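Local coordinates for protein tyrocidine synthetase 3 (Brevibacillus brevis, PDB 2JGP) that probably forms peptide bonds between carrier-bound intermediates during nonribosomal synthesis of the antibiotic tyrocidine, this fragment pairing a peptidyl carrier domain with a condensation domain, at residues 99-104 and 409-414; 275-280 and 405-410. All blocks are in the same frame, centred on the assembly; numbering follows the deposited sequence.

Contact 1: 99-104 and 409-414; sequences VSSAQK and FEELVE
The carboxylate of Glu410 meets the first turn of helix 101-113 with one of its faces. Ser101 OG approaches OE1 from above the plane, 37° out of it, and Ala102 CA lies on the same face, 3.8 Å from OE2 of Glu410. The contact is a surface bridge between the starts of two helices, 101-113 and 409-415, inside the condensation domain, whose family is built from two chloramphenicol-acetyltransferase-like halves.

The bridge rests on one direct hydrogen bond, donated by Ser101 OG to Glu410 OE1 at 3.0 Å. With chi1 at -179°, the serine hydroxyl stands opposite its own nitrogen, where it reaches OE1. From the other side the glutamate chain bends at chi2 (83°), which folds its carboxylate back across Ser101 and Ala102; along the way Glu410 CB passes 3.6 Å from Ser101 OG. Near the N-terminal end of its own helix, the carboxylate may be slightly stabilised in its negative charge.

Behind Ser101 the helix start is fixed by a capping box. Ser100 OG accepts from Gln103 N at 3.2 Å, while the flat amide of Gln103 takes Ser100 N in its carbonyl plane, on a lone pair of OE1. The same amide gives its NE2 to the carbonyl of Ser223, in the HHxxxDG segment characteristic of condensation domains, and Gln260 OE1 accepts from Ser101 N. A water adds a second link between the helices, donating to Ala102 O at 2.8 Å and, weakly, to Glu410 OE2 at 3.4 Å.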
ATOM      1  N   VAL A  99      -0.347 -18.835  -7.893  1.00 58.64           N
ATOM      2  CA  VAL A  99      -0.501 -17.814  -6.866  1.00 59.29           C
ATOM      3  C   VAL A  99       0.389 -16.620  -7.189  1.00 60.26           C
ATOM      4  O   VAL A  99       1.379 -16.753  -7.905  1.00 60.39           O
ATOM      5  CB  VAL A  99      -0.163 -18.348  -5.463  1.00 59.25           C
ATOM      6  CG1 VAL A  99      -1.138 -19.439  -5.072  1.00 58.66           C
ATOM      7  CG2 VAL A  99       1.276 -18.853  -5.403  1.00 58.94           C
ATOM      8  N   SER A 100       0.009 -15.448  -6.688  1.00 61.13           N
ATOM      9  CA  SER A 100       0.896 -14.295  -6.711  1.00 61.38           C
ATOM     10  C   SER A 100       2.055 -14.526  -5.739  1.00 61.53           C
ATOM     11  O   SER A 100       1.998 -15.416  -4.877  1.00 61.23           O
ATOM     12  CB  SER A 100       0.136 -13.036  -6.330  1.00 61.51           C
ATOM     13  OG  SER A 100      -0.331 -13.119  -4.999  1.00 62.70           O
ATOM     14  N   SER A 101       3.100 -13.722  -5.889  1.00 61.89           N
ATOM     15  CA  SER A 101       4.262 -13.778  -5.005  1.00 62.58           C
ATOM     16  C   SER A 101       3.846 -13.615  -3.540  1.00 62.29           C
ATOM     17  O   SER A 101       4.287 -14.374  -2.680  1.00 62.01           O
ATOM     18  CB  SER A 101       5.277 -12.699  -5.408  1.00 62.73           C
ATOM     19  OG  SER A 101       6.425 -12.755  -4.580  1.00 65.99           O
ATOM     20  N   ALA A 102       2.970 -12.648  -3.269  1.00 62.22           N
ATOM     21  CA  ALA A 102       2.483 -12.393  -1.905  1.00 62.54           C
ATOM     22  C   ALA A 102       1.681 -13.571  -1.341  1.00 62.61           C
ATOM     23  O   ALA A 102       1.869 -13.962  -0.194  1.00 62.88           O
ATOM     24  CB  ALA A 102       1.653 -11.119  -1.868  1.00 62.24           C
ATOM     25  N   GLN A 103       0.794 -14.135  -2.153  1.00 62.78           N
ATOM     26  CA  GLN A 103       0.058 -15.347  -1.767  1.00 62.63           C
ATOM     27  C   GLN A 103       0.986 -16.525  -1.466  1.00 63.27           C
ATOM     28  O   GLN A 103       0.733 -17.309  -0.540  1.00 63.56           O
ATOM     29  CB  GLN A 103      -0.891 -15.766  -2.880  1.00 62.17           C
ATOM     30  CG  GLN A 103      -2.163 -14.957  -2.994  1.00 62.15           C
ATOM     31  CD  GLN A 103      -3.056 -15.472  -4.105  1.00 61.75           C
ATOM     32  OE1 GLN A 103      -2.578 -15.835  -5.181  1.00 60.96           O
ATOM     33  NE2 GLN A 103      -4.355 -15.522  -3.846  1.00 62.33           N
ATOM     34  N   LYS A 104       2.042 -16.673  -2.264  1.00 63.55           N
ATOM     35  CA  LYS A 104       2.970 -17.788  -2.083  1.00 64.58           C
ATOM     36  C   LYS A 104       3.614 -17.739  -0.699  1.00 65.09           C
ATOM     37  O   LYS A 104       3.704 -18.758  -0.015  1.00 65.28           O
ATOM     38  CB  LYS A 104       4.049 -17.790  -3.165  1.00 64.39           C
ATOM     39  CG  LYS A 104       5.000 -18.988  -3.087  1.00 65.09           C
ATOM     40  CD  LYS A 104       5.874 -19.080  -4.312  1.00 66.00           C
ATOM     41  CE  LYS A 104       6.756 -20.305  -4.279  1.00 67.31           C
ATOM     42  NZ  LYS A 104       7.512 -20.461  -5.545  1.00 68.18           N
ATOM     43  N   PHE A 409       8.458  -7.515  -3.109  1.00 59.12           N
ATOM     44  CA  PHE A 409       9.333  -7.360  -1.945  1.00 59.51           C
ATOM     45  C   PHE A 409       9.916  -8.711  -1.518  1.00 59.97           C
ATOM     46  O   PHE A 409      11.050  -8.778  -1.059  1.00 60.01           O
ATOM     47  CB  PHE A 409       8.588  -6.697  -0.776  1.00 59.56           C
ATOM     48  CG  PHE A 409       9.480  -6.349   0.382  1.00 59.79           C
ATOM     49  CD1 PHE A 409      10.338  -5.261   0.310  1.00 59.27           C
ATOM     50  CD2 PHE A 409       9.486  -7.126   1.532  1.00 59.93           C
ATOM     51  CE1 PHE A 409      11.175  -4.947   1.369  1.00 59.59           C
ATOM     52  CE2 PHE A 409      10.327  -6.812   2.603  1.00 59.85           C
ATOM     53  CZ  PHE A 409      11.169  -5.730   2.520  1.00 59.50           C
ATOM     54  N   GLU A 410       9.141  -9.781  -1.709  1.00 60.69           N
ATOM     55  CA  GLU A 410       9.571 -11.153  -1.395  1.00 61.06           C
ATOM     56  C   GLU A 410      10.808 -11.571  -2.183  1.00 61.20           C
ATOM     57  O   GLU A 410      11.683 -12.260  -1.653  1.00 61.32           O
ATOM     58  CB  GLU A 410       8.448 -12.160  -1.688  1.00 61.29           C
ATOM     59  CG  GLU A 410       7.207 -12.026  -0.805  1.00 62.19           C
ATOM     60  CD  GLU A 410       6.239 -10.962  -1.282  1.00 63.50           C
ATOM     61  OE1 GLU A 410       6.253 -10.633  -2.488  1.00 64.28           O
ATOM     62  OE2 GLU A 410       5.462 -10.453  -0.447  1.00 64.45           O
ATOM     63  N   GLU A 411      10.862 -11.178  -3.455  1.00 61.07           N
ATOM     64  CA  GLU A 411      12.012 -11.475  -4.306  1.00 61.24           C
ATOM     65  C   GLU A 411      13.250 -10.693  -3.881  1.00 61.03           C
ATOM     66  O   GLU A 411      14.356 -11.237  -3.871  1.00 60.49           O
ATOM     67  CB  GLU A 411      11.687 -11.181  -5.775  1.00 61.43           C
ATOM     68  CG  GLU A 411      10.675 -12.134  -6.383  1.00 62.66           C
ATOM     69  CD  GLU A 411      11.132 -13.575  -6.328  1.00 64.54           C
ATOM     70  OE1 GLU A 411      12.331 -13.834  -6.581  1.00 65.04           O
ATOM     71  OE2 GLU A 411      10.294 -14.452  -6.029  1.00 66.30           O
ATOM     72  N   LEU A 412      13.059  -9.420  -3.536  1.00 61.00           N
ATOM     73  CA  LEU A 412      14.161  -8.559  -3.112  1.00 61.24           C
ATOM     74  C   LEU A 412      14.864  -9.113  -1.878  1.00 61.81           C
ATOM     75  O   LEU A 412      16.090  -9.182  -1.838  1.00 61.57           O
ATOM     76  CB  LEU A 412      13.653  -7.144  -2.818  1.00 61.10           C
ATOM     77  CG  LEU A 412      14.700  -6.126  -2.353  1.00 60.63           C
ATOM     78  CD1 LEU A 412      15.851  -6.016  -3.341  1.00 59.79           C
ATOM     79  CD2 LEU A 412      14.040  -4.773  -2.131  1.00 59.81           C
ATOM     80  N   VAL A 413      14.081  -9.498  -0.875  1.00 62.71           N
ATOM     81  CA  VAL A 413      14.626 -10.026   0.378  1.00 63.61           C
ATOM     82  C   VAL A 413      15.497 -11.258   0.135  1.00 64.47           C
ATOM     83  O   VAL A 413      16.597 -11.361   0.677  1.00 64.61           O
ATOM     84  CB  VAL A 413      13.501 -10.381   1.371  1.00 63.56           C
ATOM     85  CG1 VAL A 413      14.032 -11.264   2.506  1.00 63.90           C
ATOM     86  CG2 VAL A 413      12.859  -9.105   1.918  1.00 63.78           C
ATOM     87  N   GLU A 414      15.002 -12.180  -0.685  1.00 65.49           N
ATOM     88  CA  GLU A 414      15.736 -13.404  -1.002  1.00 66.40           C
ATOM     89  C   GLU A 414      16.947 -13.130  -1.895  1.00 66.93           C
ATOM     90  O   GLU A 414      17.997 -13.745  -1.722  1.00 66.94           O
ATOM     91  CB  GLU A 414      14.808 -14.426  -1.664  1.00 66.62           C
ATOM     92  CG  GLU A 414      13.700 -14.953  -0.750  1.00 67.63           C
ATOM     93  CD  GLU A 414      14.231 -15.786   0.413  1.00 68.94           C
ATOM     94  OE1 GLU A 414      13.676 -15.679   1.528  1.00 70.50           O
ATOM     95  OE2 GLU A 414      15.203 -16.545   0.217  1.00 70.12           O
TER
HETATM   96  O   HOH W   1       3.119 -11.993   1.443  1.00 52.03           O

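Contact 2: 275-280 and 405-410; sequences YWLQTF and QDYPFE
Aromatic contact dominates where Trp276 and Tyr407 lie alongside each other, their side chains pointing roughly opposite ways. The five-membered ring of Trp276 and the Tyr407 ring are nearly parallel, with planes at 16°, but their centroids are 5.7 Å apart, so the two rings hardly overlap. The touch is concentrated at one corner, with Trp276 CD1 3.6 Å from Tyr407 CD2 and 3.9 Å from Tyr407 CB. Tyr407 carries its ring anti to the backbone nitrogen (chi1 -177°), which extends it from the loop towards helix 267-279. Within that helix, Tyr275 CD2 sits over the centre of one face of the Trp276 ring, 3.7 Å above it.

Beyond the rings, the one other close approach between the segments is a loose methyl-to-hydroxyl one, Leu277 CD2 to Tyr407 OH at 4.4 Å. This is a buried helix-to-loop contact inside the condensation domain: it seats the last turn of helix 267-279 against the connector between helix 387-403, which supplies the sodium ligands Gln396 and Asp400, and helix 409-415, where Pro408 holds the N-cap position.

Polar bonds frame the rings from outside. Trp276 NE1 is bonded to the carbonyl of His404, whose ring stacks on Tyr275, and Tyr407 OH makes a weak bond with Glu273. Asp406, just before Tyr407 in the chain, forms a salt bridge with Arg14, in the carrier-domain part of the chain. At the helix end, Thr279 OG1 and Thr279 N reach Tyr275 O from opposite faces of its carbonyl plane, OG1 at 2.9 Å.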
ATOM      1  N   TYR A 275      16.992  -2.173 -10.590  1.00 49.58           N
ATOM      2  CA  TYR A 275      16.897  -0.926  -9.838  1.00 50.06           C
ATOM      3  C   TYR A 275      17.093  -1.157  -8.338  1.00 50.27           C
ATOM      4  O   TYR A 275      17.855  -0.440  -7.690  1.00 50.53           O
ATOM      5  CB  TYR A 275      15.560  -0.209 -10.084  1.00 50.35           C
ATOM      6  CG  TYR A 275      15.401   0.974  -9.163  1.00 50.43           C
ATOM      7  CD1 TYR A 275      15.989   2.200  -9.465  1.00 51.10           C
ATOM      8  CD2 TYR A 275      14.718   0.853  -7.955  1.00 51.18           C
ATOM      9  CE1 TYR A 275      15.871   3.274  -8.607  1.00 52.09           C
ATOM     10  CE2 TYR A 275      14.602   1.918  -7.091  1.00 51.50           C
ATOM     11  CZ  TYR A 275      15.172   3.125  -7.419  1.00 51.82           C
ATOM     12  OH  TYR A 275      15.054   4.179  -6.546  1.00 54.06           O
ATOM     13  N   TRP A 276      16.409  -2.162  -7.799  1.00 50.28           N
ATOM     14  CA  TRP A 276      16.439  -2.440  -6.370  1.00 50.43           C
ATOM     15  C   TRP A 276      17.759  -3.057  -5.922  1.00 50.79           C
ATOM     16  O   TRP A 276      18.257  -2.745  -4.841  1.00 50.66           O
ATOM     17  CB  TRP A 276      15.265  -3.341  -5.988  1.00 50.53           C
ATOM     18  CG  TRP A 276      13.960  -2.630  -6.147  1.00 50.03           C
ATOM     19  CD1 TRP A 276      13.021  -2.853  -7.101  1.00 50.72           C
ATOM     20  CD2 TRP A 276      13.483  -1.537  -5.358  1.00 50.87           C
ATOM     21  NE1 TRP A 276      11.969  -1.981  -6.943  1.00 50.11           N
ATOM     22  CE2 TRP A 276      12.226  -1.161  -5.879  1.00 50.45           C
ATOM     23  CE3 TRP A 276      13.990  -0.844  -4.253  1.00 50.38           C
ATOM     24  CZ2 TRP A 276      11.467  -0.123  -5.334  1.00 51.25           C
ATOM     25  CZ3 TRP A 276      13.234   0.178  -3.703  1.00 50.91           C
ATOM     26  CH2 TRP A 276      11.982   0.530  -4.249  1.00 50.70           C
ATOM     27  N   LEU A 277      18.328  -3.917  -6.759  1.00 51.55           N
ATOM     28  CA  LEU A 277      19.613  -4.540  -6.447  1.00 51.81           C
ATOM     29  C   LEU A 277      20.717  -3.486  -6.413  1.00 52.57           C
ATOM     30  O   LEU A 277      21.574  -3.517  -5.533  1.00 52.69           O
ATOM     31  CB  LEU A 277      19.936  -5.655  -7.443  1.00 51.83           C
ATOM     32  CG  LEU A 277      18.926  -6.809  -7.482  1.00 51.42           C
ATOM     33  CD1 LEU A 277      19.446  -7.943  -8.347  1.00 51.29           C
ATOM     34  CD2 LEU A 277      18.588  -7.307  -6.077  1.00 51.22           C
ATOM     35  N   GLN A 278      20.680  -2.553  -7.363  1.00 53.25           N
ATOM     36  CA  GLN A 278      21.602  -1.411  -7.388  1.00 53.77           C
ATOM     37  C   GLN A 278      21.427  -0.545  -6.144  1.00 54.01           C
ATOM     38  O   GLN A 278      22.404  -0.202  -5.480  1.00 53.73           O
ATOM     39  CB  GLN A 278      21.359  -0.548  -8.637  1.00 54.07           C
ATOM     40  CG  GLN A 278      21.838  -1.173  -9.941  1.00 55.50           C
ATOM     41  CD  GLN A 278      21.156  -0.603 -11.191  1.00 56.83           C
ATOM     42  OE1 GLN A 278      21.317  -1.140 -12.283  1.00 58.17           O
ATOM     43  NE2 GLN A 278      20.387   0.473 -11.027  1.00 57.98           N
ATOM     44  N   THR A 279      20.177  -0.189  -5.841  1.00 54.19           N
ATOM     45  CA  THR A 279      19.858   0.662  -4.695  1.00 54.57           C
ATOM     46  C   THR A 279      20.438   0.134  -3.375  1.00 55.06           C
ATOM     47  O   THR A 279      20.873   0.922  -2.534  1.00 54.75           O
ATOM     48  CB  THR A 279      18.323   0.865  -4.547  1.00 54.55           C
ATOM     49  OG1 THR A 279      17.820   1.584  -5.681  1.00 54.11           O
ATOM     50  CG2 THR A 279      17.980   1.637  -3.273  1.00 54.40           C
ATOM     51  N   PHE A 280      20.454  -1.188  -3.206  1.00 55.76           N
ATOM     52  CA  PHE A 280      20.946  -1.814  -1.971  1.00 56.46           C
ATOM     53  C   PHE A 280      22.207  -2.661  -2.192  1.00 57.24           C
ATOM     54  O   PHE A 280      22.432  -3.647  -1.490  1.00 57.40           O
ATOM     55  CB  PHE A 280      19.833  -2.661  -1.340  1.00 56.44           C
ATOM     56  CG  PHE A 280      18.619  -1.867  -0.956  1.00 56.09           C
ATOM     57  CD1 PHE A 280      17.439  -1.974  -1.674  1.00 56.14           C
ATOM     58  CD2 PHE A 280      18.664  -0.993   0.120  1.00 56.33           C
ATOM     59  CE1 PHE A 280      16.322  -1.233  -1.317  1.00 56.03           C
ATOM     60  CE2 PHE A 280      17.555  -0.247   0.475  1.00 55.79           C
ATOM     61  CZ  PHE A 280      16.384  -0.365  -0.243  1.00 56.06           C
ATOM     62  N   GLN A 405       8.062  -0.486  -9.230  1.00 52.90           N
ATOM     63  CA  GLN A 405       7.249  -1.151  -8.211  1.00 53.74           C
ATOM     64  C   GLN A 405       6.841  -2.586  -8.558  1.00 54.09           C
ATOM     65  O   GLN A 405       6.338  -3.321  -7.694  1.00 54.23           O
ATOM     66  CB  GLN A 405       5.994  -0.322  -7.914  1.00 54.03           C
ATOM     67  CG  GLN A 405       4.916  -0.386  -8.984  1.00 55.54           C
ATOM     68  CD  GLN A 405       3.690   0.398  -8.595  1.00 57.70           C
ATOM     69  OE1 GLN A 405       2.729  -0.152  -8.051  1.00 59.78           O
ATOM     70  NE2 GLN A 405       3.725   1.695  -8.839  1.00 59.54           N
ATOM     71  N   ASP A 406       7.052  -3.003  -9.804  1.00 54.24           N
ATOM     72  CA  ASP A 406       6.633  -4.338 -10.233  1.00 54.69           C
ATOM     73  C   ASP A 406       7.724  -5.384  -9.996  1.00 55.05           C
ATOM     74  O   ASP A 406       8.009  -6.232 -10.851  1.00 54.85           O
ATOM     75  CB  ASP A 406       6.172  -4.304 -11.688  1.00 54.67           C
ATOM     76  CG  ASP A 406       4.917  -3.471 -11.868  1.00 55.36           C
ATOM     77  OD1 ASP A 406       3.901  -3.781 -11.217  1.00 54.89           O
ATOM     78  OD2 ASP A 406       4.945  -2.504 -12.642  1.00 54.89           O
ATOM     79  N   TYR A 407       8.328  -5.297  -8.816  1.00 55.72           N
ATOM     80  CA  TYR A 407       9.256  -6.295  -8.309  1.00 56.18           C
ATOM     81  C   TYR A 407       8.801  -6.633  -6.889  1.00 56.67           C
ATOM     82  O   TYR A 407       8.854  -5.777  -6.016  1.00 56.99           O
ATOM     83  CB  TYR A 407      10.672  -5.731  -8.306  1.00 56.04           C
ATOM     84  CG  TYR A 407      11.739  -6.708  -7.869  1.00 55.92           C
ATOM     85  CD1 TYR A 407      11.962  -7.886  -8.574  1.00 54.95           C
ATOM     86  CD2 TYR A 407      12.544  -6.439  -6.768  1.00 55.77           C
ATOM     87  CE1 TYR A 407      12.945  -8.779  -8.182  1.00 55.30           C
ATOM     88  CE2 TYR A 407      13.532  -7.325  -6.371  1.00 55.65           C
ATOM     89  CZ  TYR A 407      13.727  -8.492  -7.076  1.00 55.57           C
ATOM     90  OH  TYR A 407      14.711  -9.367  -6.682  1.00 55.86           O
ATOM     91  N   PRO A 408       8.310  -7.867  -6.664  1.00 57.36           N
ATOM     92  CA  PRO A 408       7.836  -8.275  -5.337  1.00 57.90           C
ATOM     93  C   PRO A 408       8.877  -8.092  -4.230  1.00 58.16           C
ATOM     94  O   PRO A 408      10.035  -8.473  -4.402  1.00 58.19           O
ATOM     95  CB  PRO A 408       7.524  -9.765  -5.522  1.00 57.83           C
ATOM     96  CG  PRO A 408       7.243  -9.921  -6.965  1.00 57.77           C
ATOM     97  CD  PRO A 408       8.141  -8.941  -7.657  1.00 57.37           C
ATOM     98  N   PHE A 409       8.458  -7.515  -3.109  1.00 59.12           N
ATOM     99  CA  PHE A 409       9.333  -7.360  -1.945  1.00 59.51           C
ATOM    100  C   PHE A 409       9.916  -8.711  -1.518  1.00 59.97           C
ATOM    101  O   PHE A 409      11.050  -8.778  -1.059  1.00 60.01           O
ATOM    102  CB  PHE A 409       8.588  -6.697  -0.776  1.00 59.56           C
ATOM    103  CG  PHE A 409       9.480  -6.349   0.382  1.00 59.79           C
ATOM    104  CD1 PHE A 409      10.338  -5.261   0.310  1.00 59.27           C
ATOM    105  CD2 PHE A 409       9.486  -7.126   1.532  1.00 59.93           C
ATOM    106  CE1 PHE A 409      11.175  -4.947   1.369  1.00 59.59           C
ATOM    107  CE2 PHE A 409      10.327  -6.812   2.603  1.00 59.85           C
ATOM    108  CZ  PHE A 409      11.169  -5.730   2.520  1.00 59.50           C
ATOM    109  N   GLU A 410       9.141  -9.781  -1.709  1.00 60.69           N
ATOM    110  CA  GLU A 410       9.571 -11.153  -1.395  1.00 61.06           C
ATOM    111  C   GLU A 410      10.808 -11.571  -2.183  1.00 61.20           C
ATOM    112  O   GLU A 410      11.683 -12.260  -1.653  1.00 61.32           O
ATOM    113  CB  GLU A 410       8.448 -12.160  -1.688  1.00 61.29           C
ATOM    114  CG  GLU A 410       7.207 -12.026  -0.805  1.00 62.19           C
ATOM    115  CD  GLU A 410       6.239 -10.962  -1.282  1.00 63.50           C
ATOM    116  OE1 GLU A 410       6.253 -10.633  -2.488  1.00 64.28           O
ATOM    117  OE2 GLU A 410       5.462 -10.453  -0.447  1.00 64.45           O
TER

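Starting from the N terminus, the chain passes the carrier region and lays down 99-104, then runs for 304 residues before helix 409-415 closes the loop of contact 1. Within that loop, 275-280 is left and met again after 124 residues by 405-410, so contact 2 nests inside contact 1. Both end on the same part of the chain and share Phe409 and Glu410. The closures join directly: Pro408 CB packs 3.3 Å from Ser101 OG, and Leu412 CD1 lies 3.8 Å from Trp276 CB. Helix 409-415 and its lead-in thereby connect helix 101-113 with helix 267-279.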